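Local structure of zinc phosphodiesterase ELAC protein 1 (Homo sapiens, 3ZWF) at residues 122-127 against 175-180; 6-11 against 349-354; 29-34 against 53-58; 242-247 against 266-271; 276-281 against 289-294. The protein removes a 2',3'-cyclic phosphate from tRNAs during their repair and shows some tRNA 3'-processing endonuclease activity, using two zinc ions. One frame throughout, in Å; residues are numbered along the deposited sequence.

Contact 1: 122-127 against 175-180; sequences VPTADQ and AFRLFH. With ZN (zinc ion), chain E.
Gln127 holds residues 178-180, at the end of strand 171-179, through hydrogen bonds at two points. Its amide NE2 donates to Leu178 O (3.1 Å), in the plane of the amide and on a lone pair of the carbonyl, while its main-chain O accepts from His180 N at 3.1 Å. The other end of the amide turns back into its own loop, where Gln127 OE1 accepts from Thr124 N (2.9 Å). With both ends engaged, its rotation is fixed.

A second cluster is polar and partly charged. Arg177 NH1 donates to Thr124 OG1 at 2.9 Å, within the guanidinium plane, and that hydroxyl donates to Asp126 OD1 (2.6 Å). A long salt bridge, Asp126 OD1 to Arg177 NH1 at 3.5 Å, closes the triangle.

Van der Waals contact fills in the rest. Arg177 CB and CG lie against the Gln127 amide, and the Phe179 ring has Gln127 O over one face and Asp126 O at its edge.

His180 NE2 binds a zinc ion at 2.3 Å together with His60, His62 and Asp251. Hydrogen bonds from His180 N to Gln127 O and from ND1 to Gly288 O probably help to place this metal ligand.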
# COMPACT_ATOMS: atom_id res chain seq x y z
N VAL A 122 -4.96 -22.95 5.74
CA VAL A 122 -6.00 -23.42 4.81
C VAL A 122 -7.35 -23.24 5.50
O VAL A 122 -7.68 -23.97 6.50
CB VAL A 122 -5.82 -24.92 4.39
CG1 VAL A 122 -6.98 -25.38 3.51
CG2 VAL A 122 -4.50 -25.09 3.67
N PRO A 123 -8.15 -22.30 5.00
CA PRO A 123 -9.46 -22.10 5.58
C PRO A 123 -10.47 -23.19 5.22
O PRO A 123 -10.25 -24.02 4.33
CB PRO A 123 -9.88 -20.77 4.99
CG PRO A 123 -9.20 -20.74 3.68
CD PRO A 123 -7.92 -21.44 3.82
N THR A 124 -11.59 -23.18 5.94
CA THR A 124 -12.71 -24.06 5.62
C THR A 124 -13.81 -23.20 5.00
O THR A 124 -13.92 -22.00 5.28
CB THR A 124 -13.19 -24.89 6.80
OG1 THR A 124 -13.70 -24.03 7.83
CG2 THR A 124 -12.04 -25.74 7.33
N ALA A 125 -14.64 -23.86 4.19
CA ALA A 125 -15.68 -23.19 3.39
C ALA A 125 -16.75 -22.52 4.27
O ALA A 125 -17.36 -21.52 3.89
CB ALA A 125 -16.34 -24.22 2.43
N ASP A 126 -16.95 -23.06 5.48
CA ASP A 126 -17.98 -22.52 6.39
C ASP A 126 -17.51 -21.27 7.18
O ASP A 126 -18.17 -20.84 8.09
CB ASP A 126 -18.56 -23.59 7.34
CG ASP A 126 -17.53 -24.22 8.28
OD1 ASP A 126 -16.32 -24.04 8.09
OD2 ASP A 126 -17.93 -24.94 9.23
N GLN A 127 -16.38 -20.70 6.78
CA GLN A 127 -15.88 -19.46 7.35
C GLN A 127 -16.42 -18.25 6.61
O GLN A 127 -16.10 -17.14 6.97
CB GLN A 127 -14.36 -19.40 7.28
CG GLN A 127 -13.69 -20.34 8.28
CD GLN A 127 -12.19 -20.13 8.33
OE1 GLN A 127 -11.43 -20.93 7.79
NE2 GLN A 127 -11.75 -19.03 8.97
N ALA A 175 -3.72 -20.42 15.53
CA ALA A 175 -4.79 -19.67 14.86
C ALA A 175 -6.10 -20.46 15.01
O ALA A 175 -6.12 -21.68 15.22
CB ALA A 175 -4.48 -19.42 13.41
N PHE A 176 -7.20 -19.73 14.89
CA PHE A 176 -8.53 -20.33 14.88
C PHE A 176 -9.42 -19.60 13.88
O PHE A 176 -9.14 -18.47 13.47
CB PHE A 176 -9.16 -20.36 16.29
CG PHE A 176 -9.20 -19.02 17.00
CD1 PHE A 176 -8.10 -18.53 17.68
CD2 PHE A 176 -10.35 -18.24 16.97
CE1 PHE A 176 -8.14 -17.31 18.29
CE2 PHE A 176 -10.42 -17.01 17.63
CZ PHE A 176 -9.31 -16.54 18.30
N ARG A 177 -10.51 -20.26 13.52
CA ARG A 177 -11.36 -19.82 12.43
C ARG A 177 -12.43 -18.85 12.91
O ARG A 177 -13.11 -19.09 13.95
CB ARG A 177 -12.05 -20.99 11.75
CG ARG A 177 -11.07 -21.99 11.12
CD ARG A 177 -11.82 -23.22 10.62
NE ARG A 177 -12.40 -23.93 11.73
CZ ARG A 177 -13.42 -24.78 11.65
NH1 ARG A 177 -13.99 -25.06 10.49
NH2 ARG A 177 -13.87 -25.37 12.76
N LEU A 178 -12.56 -17.79 12.13
CA LEU A 178 -13.61 -16.79 12.26
C LEU A 178 -14.51 -16.77 11.04
O LEU A 178 -14.15 -17.32 10.00
CB LEU A 178 -13.01 -15.37 12.46
CG LEU A 178 -11.98 -15.25 13.57
CD1 LEU A 178 -11.43 -13.83 13.71
CD2 LEU A 178 -12.61 -15.62 14.93
N PHE A 179 -15.70 -16.20 11.18
CA PHE A 179 -16.65 -16.04 10.09
C PHE A 179 -16.62 -14.59 9.61
O PHE A 179 -16.81 -13.68 10.41
CB PHE A 179 -18.06 -16.38 10.51
CG PHE A 179 -19.00 -16.52 9.35
CD1 PHE A 179 -19.67 -15.41 8.84
CD2 PHE A 179 -19.16 -17.77 8.72
CE1 PHE A 179 -20.49 -15.54 7.71
CE2 PHE A 179 -20.01 -17.91 7.60
CZ PHE A 179 -20.67 -16.77 7.10
N HIS A 180 -16.37 -14.40 8.32
CA HIS A 180 -16.33 -13.08 7.74
C HIS A 180 -16.80 -13.18 6.28
O HIS A 180 -17.19 -14.26 5.82
CB HIS A 180 -14.91 -12.52 7.93
CG HIS A 180 -14.72 -11.09 7.49
ND1 HIS A 180 -15.55 -10.05 7.86
CD2 HIS A 180 -13.74 -10.54 6.74
CE1 HIS A 180 -15.10 -8.92 7.31
NE2 HIS A 180 -14.00 -9.19 6.64
ZN ZN E . -12.42 -7.61 6.10
O HOH W 1 -11.16 -6.01 5.77

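Contact 2: 6-11 against 349-354; sequences LGTGAA and AEDFMV
Thr8 and Asp351 approach each other at a slant, hydroxyl to carboxylate. Thr8 OG1 sits between its own backbone N and carbonyl carbon (chi1 62°), and from there it donates to Asp351 OD1 at 2.7 Å. It comes to this oxygen on the anti side, 32° out of the carboxylate plane. The same torsion sends the methyl group along a different path: Thr8 CG2 rests on Ala349 CB (3.7 Å) and on the backbone at Glu350 C (3.5 Å). Threonine suits the place because one branch bonds while the other packs, and the small Ala349 suits the close approach of the two chains.

The carboxylate also leans over the backbone opposite. Gly7 CA lies 3.4 Å from Asp351 OD1, and Leu6 O lies 3.4 Å from Asp351 CG. The second oxygen, Asp351 OD2, is hydrogen-bonded to Gly18 N, so with Thr8 OG1 on OD1 each oxygen of this carboxylate has a partner. Arg17 NH1 is hydrogen-bonded to both Thr8 OG1 and Ala349 O. Asp351 itself stands in a type II turn from Glu350 to Met353, closed by Met353 N to Glu350 O at 3.1 Å.

Leu6 and Gly7 both face Ala21, a classic beta bulge where the chain turns a corner after strand 2-5. Leu6 packs on Leu43 of helix 39-45 and Phe352 on Gln42 and Lys45 of that helix, while Thr8 and Ala349 touch Thr310 of strand 306-310. The turn itself links strand 345-348 of one sheet to strand 354-356 of the other.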
# COMPACT_ATOMS: atom_id res chain seq x y z
N LEU A 6 -1.12 0.46 15.54
CA LEU A 6 -0.65 1.30 14.46
C LEU A 6 -1.80 1.86 13.61
O LEU A 6 -1.75 3.01 13.14
CB LEU A 6 0.40 0.60 13.60
CG LEU A 6 1.67 0.21 14.36
CD1 LEU A 6 2.53 -0.74 13.58
CD2 LEU A 6 2.49 1.42 14.84
N GLY A 7 -2.82 1.05 13.42
CA GLY A 7 -4.00 1.44 12.70
C GLY A 7 -5.23 0.77 13.26
O GLY A 7 -5.28 -0.50 13.46
N THR A 8 -6.21 1.60 13.50
CA THR A 8 -7.43 1.26 14.25
C THR A 8 -8.69 1.48 13.42
O THR A 8 -9.78 1.41 13.93
CB THR A 8 -7.48 2.03 15.54
OG1 THR A 8 -7.53 3.47 15.31
CG2 THR A 8 -6.23 1.70 16.42
N GLY A 9 -8.53 1.80 12.13
CA GLY A 9 -9.70 2.02 11.32
C GLY A 9 -10.13 0.83 10.50
O GLY A 9 -9.33 -0.08 10.16
N ALA A 10 -11.40 0.88 10.11
CA ALA A 10 -12.03 -0.13 9.23
C ALA A 10 -11.90 0.20 7.76
O ALA A 10 -11.99 1.35 7.38
CB ALA A 10 -13.50 -0.26 9.53
N ALA A 11 -11.68 -0.85 6.97
CA ALA A 11 -11.84 -0.87 5.50
C ALA A 11 -10.79 -0.14 4.65
O ALA A 11 -10.53 -0.57 3.52
CB ALA A 11 -13.28 -0.46 5.11
N ALA A 349 -9.38 1.39 21.12
CA ALA A 349 -8.08 1.58 20.50
C ALA A 349 -8.04 2.92 19.74
O ALA A 349 -9.02 3.34 19.13
CB ALA A 349 -7.73 0.42 19.55
N GLU A 350 -6.91 3.58 19.86
CA GLU A 350 -6.55 4.71 19.00
C GLU A 350 -5.17 4.44 18.41
O GLU A 350 -4.37 3.73 19.02
CB GLU A 350 -6.53 6.03 19.78
CG GLU A 350 -7.84 6.34 20.40
CD GLU A 350 -7.82 7.55 21.32
OE1 GLU A 350 -6.76 8.19 21.51
OE2 GLU A 350 -8.90 7.87 21.84
N ASP A 351 -4.87 5.02 17.23
CA ASP A 351 -3.54 4.86 16.69
C ASP A 351 -2.51 5.38 17.71
O ASP A 351 -2.69 6.45 18.34
CB ASP A 351 -3.34 5.64 15.37
CG ASP A 351 -4.22 5.15 14.24
OD1 ASP A 351 -5.05 4.20 14.42
OD2 ASP A 351 -4.00 5.66 13.10
N PHE A 352 -1.46 4.58 17.84
CA PHE A 352 -0.24 4.83 18.66
C PHE A 352 -0.44 4.55 20.14
O PHE A 352 0.49 4.73 20.95
CB PHE A 352 0.35 6.22 18.40
CG PHE A 352 0.62 6.44 16.95
CD1 PHE A 352 1.60 5.74 16.33
CD2 PHE A 352 -0.14 7.34 16.22
CE1 PHE A 352 1.85 5.89 14.96
CE2 PHE A 352 0.09 7.51 14.85
CZ PHE A 352 1.09 6.79 14.24
N MET A 353 -1.63 4.08 20.48
CA MET A 353 -1.89 3.61 21.84
C MET A 353 -0.98 2.41 22.14
O MET A 353 -0.80 1.52 21.31
CB MET A 353 -3.36 3.21 22.00
CG MET A 353 -3.76 2.74 23.40
SD MET A 353 -5.45 2.16 23.46
CE MET A 353 -6.28 3.71 23.75
N VAL A 354 -0.37 2.44 23.33
CA VAL A 354 0.42 1.33 23.80
C VAL A 354 -0.20 0.81 25.08
O VAL A 354 -0.44 1.59 25.98
CB VAL A 354 1.87 1.76 24.11
CG1 VAL A 354 2.69 0.55 24.56
CG2 VAL A 354 2.52 2.39 22.89

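Contact 3: 29-34 against 53-58; sequences ECWLFD and ITKIFI
Phe33 and Phe57 lie side by side, pointing the same way, in an offset stack with ring centroids 4.6 Å apart and planes only 9° from parallel. Phe57 CD1 sits over one face of the Phe33 ring, offset toward the rim. Next along the same face of the sheet, Lys55 runs beside Trp31, its CD 3.9 Å from the centroid of the indole five-membered ring in a CH-pi contact. The lysine's aliphatic stem thus covers an aromatic face while its ammonium forms a salt bridge with Glu90.

The indole N-H is held by a carboxylate oxygen gripped twice: Glu29 OE2 accepts from Trp31 NE1 (2.9 Å) and from Thr54 OG1 (2.7 Å), the two donors arriving from opposite faces of the carboxylate plane. Underneath, parallel backbone pairing sets the spacing. Leu32 bonds strand 53-57 through both its N and its O, Leu32 N to Lys55 O at 2.9 Å and Phe57 N to Leu32 O at 2.8 Å, and Asp34 N continues the pattern to Phe57 O. Thr54 is the extra residue of a beta bulge (Cys30 pairs with Ile53, Trp31 with Lys55); Lys55 N, beside it, is buried with no partner in the model. On the other face Leu32 and Ile56 present branched aliphatic groups to Leu72 and Leu69 of helix 69-79.

Beyond the strand ends, Asp34 OD2 is hydrogen-bonded to Thr59 OG1 and to ND1 of the zinc ligand His65, a second-shell role. Strand 29-33, helix 39-45 and strand 53-57 form a beta-alpha-beta unit of the metallo-beta-lactamase fold, whose metal ligands sit on loops following the strands.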
# COMPACT_ATOMS: atom_id res chain seq x y z
N GLU A 29 11.79 -8.02 20.64
CA GLU A 29 11.25 -8.76 19.48
C GLU A 29 9.80 -8.35 19.18
O GLU A 29 8.94 -8.46 20.06
CB GLU A 29 11.33 -10.28 19.71
CG GLU A 29 10.58 -11.10 18.66
CD GLU A 29 11.04 -12.55 18.56
OE1 GLU A 29 11.93 -12.95 19.33
OE2 GLU A 29 10.49 -13.30 17.71
N CYS A 30 9.57 -7.89 17.93
CA CYS A 30 8.26 -7.40 17.47
C CYS A 30 7.56 -8.39 16.55
O CYS A 30 8.14 -8.85 15.56
CB CYS A 30 8.37 -6.02 16.75
SG CYS A 30 8.84 -4.68 17.81
N TRP A 31 6.30 -8.67 16.86
CA TRP A 31 5.41 -9.41 15.97
C TRP A 31 4.27 -8.50 15.48
O TRP A 31 3.56 -7.87 16.27
CB TRP A 31 4.78 -10.65 16.63
CG TRP A 31 5.73 -11.66 17.11
CD1 TRP A 31 7.06 -11.76 16.85
CD2 TRP A 31 5.40 -12.79 17.94
NE1 TRP A 31 7.59 -12.87 17.49
CE2 TRP A 31 6.59 -13.50 18.18
CE3 TRP A 31 4.21 -13.24 18.51
CZ2 TRP A 31 6.63 -14.65 18.96
CZ3 TRP A 31 4.25 -14.38 19.33
CH2 TRP A 31 5.45 -15.06 19.53
N LEU A 32 4.12 -8.43 14.17
CA LEU A 32 3.09 -7.61 13.56
C LEU A 32 1.85 -8.43 13.19
O LEU A 32 1.94 -9.47 12.52
CB LEU A 32 3.66 -6.93 12.29
CG LEU A 32 2.70 -6.06 11.44
CD1 LEU A 32 2.21 -4.86 12.19
CD2 LEU A 32 3.42 -5.65 10.14
N PHE A 33 0.70 -7.94 13.59
CA PHE A 33 -0.59 -8.54 13.31
C PHE A 33 -1.33 -7.58 12.38
O PHE A 33 -1.74 -6.48 12.79
CB PHE A 33 -1.38 -8.80 14.60
CG PHE A 33 -0.80 -9.88 15.43
CD1 PHE A 33 0.25 -9.62 16.31
CD2 PHE A 33 -1.27 -11.20 15.32
CE1 PHE A 33 0.81 -10.67 17.09
CE2 PHE A 33 -0.69 -12.22 16.06
CZ PHE A 33 0.34 -11.96 16.95
N ASP A 34 -1.46 -8.04 11.14
CA ASP A 34 -2.02 -7.29 9.99
C ASP A 34 -1.12 -6.15 9.53
O ASP A 34 -0.25 -5.65 10.24
CB ASP A 34 -3.48 -6.86 10.23
CG ASP A 34 -4.48 -8.07 10.14
OD1 ASP A 34 -4.09 -9.08 9.59
OD2 ASP A 34 -5.63 -7.96 10.59
N ILE A 53 11.11 -6.37 13.52
CA ILE A 53 9.97 -7.27 13.27
C ILE A 53 10.50 -8.63 12.85
O ILE A 53 11.23 -8.71 11.86
CB ILE A 53 9.02 -6.70 12.20
CG1 ILE A 53 8.28 -5.46 12.73
CG2 ILE A 53 8.05 -7.80 11.75
CD1 ILE A 53 7.48 -4.67 11.66
N THR A 54 10.14 -9.68 13.57
CA THR A 54 10.60 -11.04 13.24
C THR A 54 9.49 -11.97 12.70
O THR A 54 9.77 -13.00 12.08
CB THR A 54 11.22 -11.72 14.44
OG1 THR A 54 10.27 -11.72 15.52
CG2 THR A 54 12.46 -10.97 14.91
N LYS A 55 8.25 -11.60 12.98
CA LYS A 55 7.10 -12.36 12.53
C LYS A 55 5.96 -11.44 12.16
O LYS A 55 5.77 -10.40 12.78
CB LYS A 55 6.62 -13.35 13.61
CG LYS A 55 7.69 -14.33 14.09
CD LYS A 55 7.14 -15.41 15.03
CE LYS A 55 8.27 -16.14 15.76
NZ LYS A 55 9.15 -16.83 14.82
N ILE A 56 5.18 -11.87 11.18
CA ILE A 56 4.01 -11.18 10.70
C ILE A 56 2.86 -12.16 10.53
O ILE A 56 3.03 -13.25 9.97
CB ILE A 56 4.33 -10.46 9.32
CG1 ILE A 56 5.51 -9.50 9.53
CG2 ILE A 56 3.12 -9.70 8.80
CD1 ILE A 56 6.06 -8.86 8.27
N PHE A 57 1.71 -11.78 11.04
CA PHE A 57 0.52 -12.59 11.03
C PHE A 57 -0.60 -11.82 10.33
O PHE A 57 -0.97 -10.74 10.78
CB PHE A 57 0.08 -12.95 12.48
CG PHE A 57 1.15 -13.63 13.31
CD1 PHE A 57 2.14 -12.91 13.96
CD2 PHE A 57 1.14 -15.02 13.45
CE1 PHE A 57 3.11 -13.52 14.70
CE2 PHE A 57 2.12 -15.64 14.19
CZ PHE A 57 3.09 -14.91 14.84
N ILE A 58 -1.18 -12.42 9.29
CA ILE A 58 -2.27 -11.78 8.53
C ILE A 58 -3.58 -12.49 8.74
O ILE A 58 -3.66 -13.73 8.54
CB ILE A 58 -1.93 -11.74 7.00
CG1 ILE A 58 -0.61 -11.01 6.72
CG2 ILE A 58 -3.08 -11.11 6.21
CD1 ILE A 58 -0.54 -9.53 7.18

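Contact 4: 242-247 against 266-271; sequences VGRKIC and EADLLI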
# COMPACT_ATOMS: atom_id res chain seq x y z
N VAL A 242 -0.29 -20.42 30.48
CA VAL A 242 0.37 -20.41 31.78
C VAL A 242 0.72 -18.96 32.16
O VAL A 242 0.24 -18.40 33.16
CB VAL A 242 1.64 -21.27 31.78
N GLY A 243 1.58 -18.37 31.35
CA GLY A 243 1.96 -16.98 31.51
C GLY A 243 0.86 -16.12 30.90
O GLY A 243 -0.34 -16.45 31.00
N ARG A 244 1.26 -15.06 30.24
CA ARG A 244 0.31 -14.15 29.65
C ARG A 244 -0.29 -14.74 28.38
O ARG A 244 0.35 -15.52 27.69
CB ARG A 244 0.96 -12.79 29.39
CG ARG A 244 1.32 -12.05 30.69
CD ARG A 244 2.26 -10.86 30.43
NE ARG A 244 3.64 -11.32 30.30
CZ ARG A 244 4.73 -10.57 30.49
NH1 ARG A 244 4.64 -9.29 30.83
NH2 ARG A 244 5.93 -11.11 30.32
N LYS A 245 -1.54 -14.37 28.10
CA LYS A 245 -2.27 -14.80 26.90
C LYS A 245 -2.86 -13.56 26.22
O LYS A 245 -3.63 -12.81 26.81
CB LYS A 245 -3.38 -15.80 27.23
CG LYS A 245 -4.28 -16.13 26.04
CD LYS A 245 -5.45 -17.05 26.40
CE LYS A 245 -5.05 -18.47 26.66
NZ LYS A 245 -6.25 -19.36 26.88
N ILE A 246 -2.46 -13.39 24.96
CA ILE A 246 -2.95 -12.31 24.11
C ILE A 246 -3.65 -12.92 22.89
O ILE A 246 -3.07 -13.75 22.22
CB ILE A 246 -1.81 -11.47 23.55
CG1 ILE A 246 -0.89 -11.00 24.68
CG2 ILE A 246 -2.38 -10.28 22.81
CD1 ILE A 246 -1.51 -10.05 25.61
N CYS A 247 -4.90 -12.53 22.68
CA CYS A 247 -5.69 -13.00 21.54
C CYS A 247 -6.10 -11.81 20.67
O CYS A 247 -6.61 -10.82 21.17
CB CYS A 247 -6.93 -13.72 22.01
SG CYS A 247 -6.48 -15.23 22.90
N GLU A 266 -9.75 -16.88 29.33
CA GLU A 266 -8.99 -16.05 30.29
C GLU A 266 -7.84 -15.25 29.65
O GLU A 266 -6.82 -14.97 30.29
CB GLU A 266 -8.51 -16.88 31.49
CG GLU A 266 -9.69 -17.36 32.33
CD GLU A 266 -9.25 -18.04 33.63
OE1 GLU A 266 -8.15 -18.64 33.67
OE2 GLU A 266 -10.03 -17.96 34.60
N ALA A 267 -8.04 -14.86 28.39
CA ALA A 267 -7.10 -13.93 27.74
C ALA A 267 -6.84 -12.71 28.63
O ALA A 267 -7.78 -12.08 29.15
CB ALA A 267 -7.62 -13.48 26.38
N ASP A 268 -5.57 -12.38 28.76
CA ASP A 268 -5.16 -11.16 29.46
C ASP A 268 -5.48 -9.92 28.68
O ASP A 268 -5.80 -8.88 29.25
CB ASP A 268 -3.68 -11.22 29.78
CG ASP A 268 -3.38 -12.33 30.75
OD1 ASP A 268 -3.76 -12.20 31.92
OD2 ASP A 268 -2.83 -13.36 30.33
N LEU A 269 -5.40 -10.06 27.36
CA LEU A 269 -5.85 -9.03 26.43
C LEU A 269 -6.53 -9.70 25.26
O LEU A 269 -5.99 -10.64 24.66
CB LEU A 269 -4.66 -8.19 26.00
CG LEU A 269 -5.07 -6.85 25.37
CD1 LEU A 269 -5.49 -5.92 26.48
CD2 LEU A 269 -3.97 -6.22 24.51
N LEU A 270 -7.73 -9.25 24.94
CA LEU A 270 -8.49 -9.70 23.79
C LEU A 270 -8.75 -8.49 22.88
O LEU A 270 -9.39 -7.54 23.31
CB LEU A 270 -9.81 -10.33 24.21
CG LEU A 270 -10.83 -10.68 23.13
CD1 LEU A 270 -10.24 -11.64 22.14
CD2 LEU A 270 -12.04 -11.33 23.81
N ILE A 271 -8.24 -8.55 21.65
CA ILE A 271 -8.41 -7.48 20.62
C ILE A 271 -9.46 -7.94 19.61
O ILE A 271 -9.34 -9.02 19.01
CB ILE A 271 -7.13 -7.13 19.93
CG1 ILE A 271 -6.06 -6.73 20.94
CG2 ILE A 271 -7.39 -6.05 18.79
CD1 ILE A 271 -4.74 -6.40 20.27
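Lys245 O is gripped by two successive N-H groups, accepting from Asp268 N at 2.8 Å in a bent bond (134°) and, weakly, from Leu269 N at 3.3 Å. Asp268 returns the bond through its side chain: with CG anti to its own carbonyl carbon (chi1 -65°), Asp268 OD2 takes the N-H of Lys245 at 2.8 Å, using its anti lone pair. A short acidic side chain suits this spot, since it holds the neighbouring backbone before regular strand pairing begins.

From there the backbones pair in parallel. Cys247 N donates to Leu269 O at 2.9 Å, and Ile271 N to Cys247 O at 2.8 Å. Side chains then sort by face. Ile246 and Leu269 run side by side, pointing the same way, with Ile246 CD1 against Leu269 CB at 3.7 Å. On the other face Cys247 CB meets Leu270 CD1 (3.9 Å), and its sulfur touches the small Ala267, Cys247 SG to Ala267 CB at 4.1 Å. The stem of Lys245 lies against Ala267, and its NZ is hydrogen-bonded to Phe265 O and Leu263 O; Arg244 forms a salt bridge with Glu191.

Leu269 and Ile271 also touch Val3 of strand 2-5, which belongs to the opposing sheet, so their face looks into the core between the two sheets. This is the inner face of one of the two sheets packed together in the alpha-beta/beta-alpha sandwich of the metallo-beta-lactamase fold.

Contact 5: 276-281 against 289-294; sequences LDDAQM and HSTPQM. With PO4 (phosphate ion), chain F.
Two first torsions bring Asp278 and Thr291 together: Asp278 CG stands anti to its carbonyl carbon (chi1 -69°), and Thr291 OG1 lies between its backbone N and carbonyl carbon (chi1 68°). Asp278 OD1 is then gripped twice. Gln293 N donates to it at 2.8 Å on the syn lone pair, and Thr291 OG1 donates at 2.7 Å on the anti one.

Thr291 occupies the N-cap position of helix 292-301, and Pro292, which has no N-H to satisfy, fits the first turn that follows. An aspartate reaching an N-H of that turn would be favoured by the positive end of the helix dipole. Leu276 O approaches the same corner, 3.2 Å from Thr291 CA in a C-H...O contact.

Apolar and flexible, Met281 at the start of helix 281-286 meets Met294 of helix 292-301. Met281 CE lies 3.4 Å from Thr291 OG1, and Met281 CG rests 3.9 Å from Met294 SD.

His289 NE2 donates to O4 of a phosphate ion, probably from the crystallisation liquor, at 2.6 Å; Arg181 NH1 also bonds this ion. With ND1 hydrogen-bonded to Glu273 OE2, the imidazole is probably held in rotation. The His289 ring meets that of the zinc ligand His180.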
# COMPACT_ATOMS: atom_id res chain seq x y z
N LEU A 276 -19.13 -1.18 13.59
CA LEU A 276 -20.28 -0.30 13.65
C LEU A 276 -20.87 -0.36 15.05
O LEU A 276 -20.61 -1.28 15.82
CB LEU A 276 -21.36 -0.75 12.67
CG LEU A 276 -21.01 -0.68 11.20
CD1 LEU A 276 -22.19 -1.15 10.35
CD2 LEU A 276 -20.67 0.78 10.91
N ASP A 277 -21.68 0.64 15.36
CA ASP A 277 -22.35 0.69 16.65
C ASP A 277 -23.51 -0.31 16.68
O ASP A 277 -23.94 -0.83 15.64
CB ASP A 277 -22.86 2.09 16.96
CG ASP A 277 -23.80 2.60 15.90
OD1 ASP A 277 -23.31 2.98 14.82
OD2 ASP A 277 -25.02 2.55 16.12
N ASP A 278 -23.99 -0.59 17.87
CA ASP A 278 -24.99 -1.67 18.05
C ASP A 278 -26.29 -1.44 17.30
O ASP A 278 -26.94 -2.39 16.89
CB ASP A 278 -25.34 -1.85 19.54
CG ASP A 278 -24.20 -2.42 20.35
OD1 ASP A 278 -23.40 -3.18 19.83
OD2 ASP A 278 -24.11 -2.10 21.55
N ALA A 279 -26.69 -0.18 17.14
CA ALA A 279 -27.90 0.14 16.37
C ALA A 279 -27.80 -0.32 14.90
O ALA A 279 -28.80 -0.49 14.22
CB ALA A 279 -28.18 1.63 16.45
N GLN A 280 -26.58 -0.50 14.42
CA GLN A 280 -26.34 -1.00 13.03
C GLN A 280 -25.90 -2.46 12.97
O GLN A 280 -25.18 -2.88 12.04
CB GLN A 280 -25.31 -0.14 12.32
CG GLN A 280 -25.65 1.36 12.33
CD GLN A 280 -24.78 2.15 11.38
OE1 GLN A 280 -23.91 2.92 11.78
NE2 GLN A 280 -25.01 1.96 10.11
N MET A 281 -26.36 -3.25 13.93
CA MET A 281 -25.97 -4.66 14.04
C MET A 281 -26.32 -5.43 12.77
O MET A 281 -25.53 -6.25 12.32
CB MET A 281 -26.62 -5.33 15.23
CG MET A 281 -26.03 -6.69 15.55
SD MET A 281 -26.64 -7.41 17.08
CE MET A 281 -25.95 -6.30 18.31
N HIS A 289 -19.11 -8.26 10.04
CA HIS A 289 -18.55 -7.44 11.09
C HIS A 289 -19.31 -7.62 12.42
O HIS A 289 -20.36 -8.26 12.46
CB HIS A 289 -18.50 -5.96 10.67
CG HIS A 289 -17.46 -5.66 9.63
ND1 HIS A 289 -16.16 -6.08 9.75
CD2 HIS A 289 -17.53 -4.98 8.46
CE1 HIS A 289 -15.47 -5.69 8.69
NE2 HIS A 289 -16.28 -5.04 7.87
N SER A 290 -18.74 -7.00 13.44
CA SER A 290 -19.29 -7.00 14.82
C SER A 290 -19.56 -5.58 15.31
O SER A 290 -19.03 -4.57 14.82
CB SER A 290 -18.29 -7.66 15.75
OG SER A 290 -18.18 -9.03 15.46
N THR A 291 -20.40 -5.53 16.33
CA THR A 291 -20.68 -4.29 17.04
C THR A 291 -20.15 -4.44 18.49
O THR A 291 -19.71 -5.52 18.88
CB THR A 291 -22.18 -4.00 17.05
OG1 THR A 291 -22.83 -4.97 17.87
CG2 THR A 291 -22.76 -4.01 15.63
N PRO A 292 -20.17 -3.34 19.27
CA PRO A 292 -19.58 -3.50 20.60
C PRO A 292 -20.27 -4.55 21.49
O PRO A 292 -19.59 -5.24 22.23
CB PRO A 292 -19.73 -2.12 21.21
CG PRO A 292 -19.61 -1.19 20.02
CD PRO A 292 -20.37 -1.91 18.95
N GLN A 293 -21.58 -4.66 21.38
CA GLN A 293 -22.29 -5.67 22.18
C GLN A 293 -21.89 -7.09 21.78
O GLN A 293 -21.79 -7.98 22.61
CB GLN A 293 -23.80 -5.49 22.10
CG GLN A 293 -24.57 -6.42 23.09
CD GLN A 293 -24.12 -6.37 24.57
OE1 GLN A 293 -23.65 -7.40 25.14
NE2 GLN A 293 -24.32 -5.22 25.21
N MET A 294 -21.60 -7.30 20.50
CA MET A 294 -21.21 -8.65 20.04
C MET A 294 -19.83 -9.00 20.57
O MET A 294 -19.58 -10.13 21.06
CB MET A 294 -21.23 -8.75 18.50
CG MET A 294 -22.61 -8.58 17.91
SD MET A 294 -22.56 -8.28 16.13
CE MET A 294 -21.67 -9.75 15.55
P PO4 F . -13.81 -4.57 5.77
O1 PO4 F . -13.99 -6.10 5.88
O2 PO4 F . -13.17 -4.36 4.30
O3 PO4 F . -12.78 -4.07 6.70
O4 PO4 F . -15.18 -3.98 5.78

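In the fold
Contact 2 joins regions near the two ends of the modelled chain, and the other four fall between its segments in the order 3, 1, 4 and 5. Contact 3 belongs to the sheet containing strands 29-33 and 53-57; contacts 1 and 4, their centres about 21 Å apart, both reach the other sheet, through strand 171-179 and strands 245-249 and 269-273. The segment 349-354 passes from that second sheet to the first. Contacts 3 and 5 lie on opposite sides of the chain's centre, about 28 Å between centres. Contacts 1 and 5 touch where His180 CE1 meets His289 CE1 at 3.5 Å, so the loop carrying the zinc ligand His180 meets the His289 loop beside the zinc site.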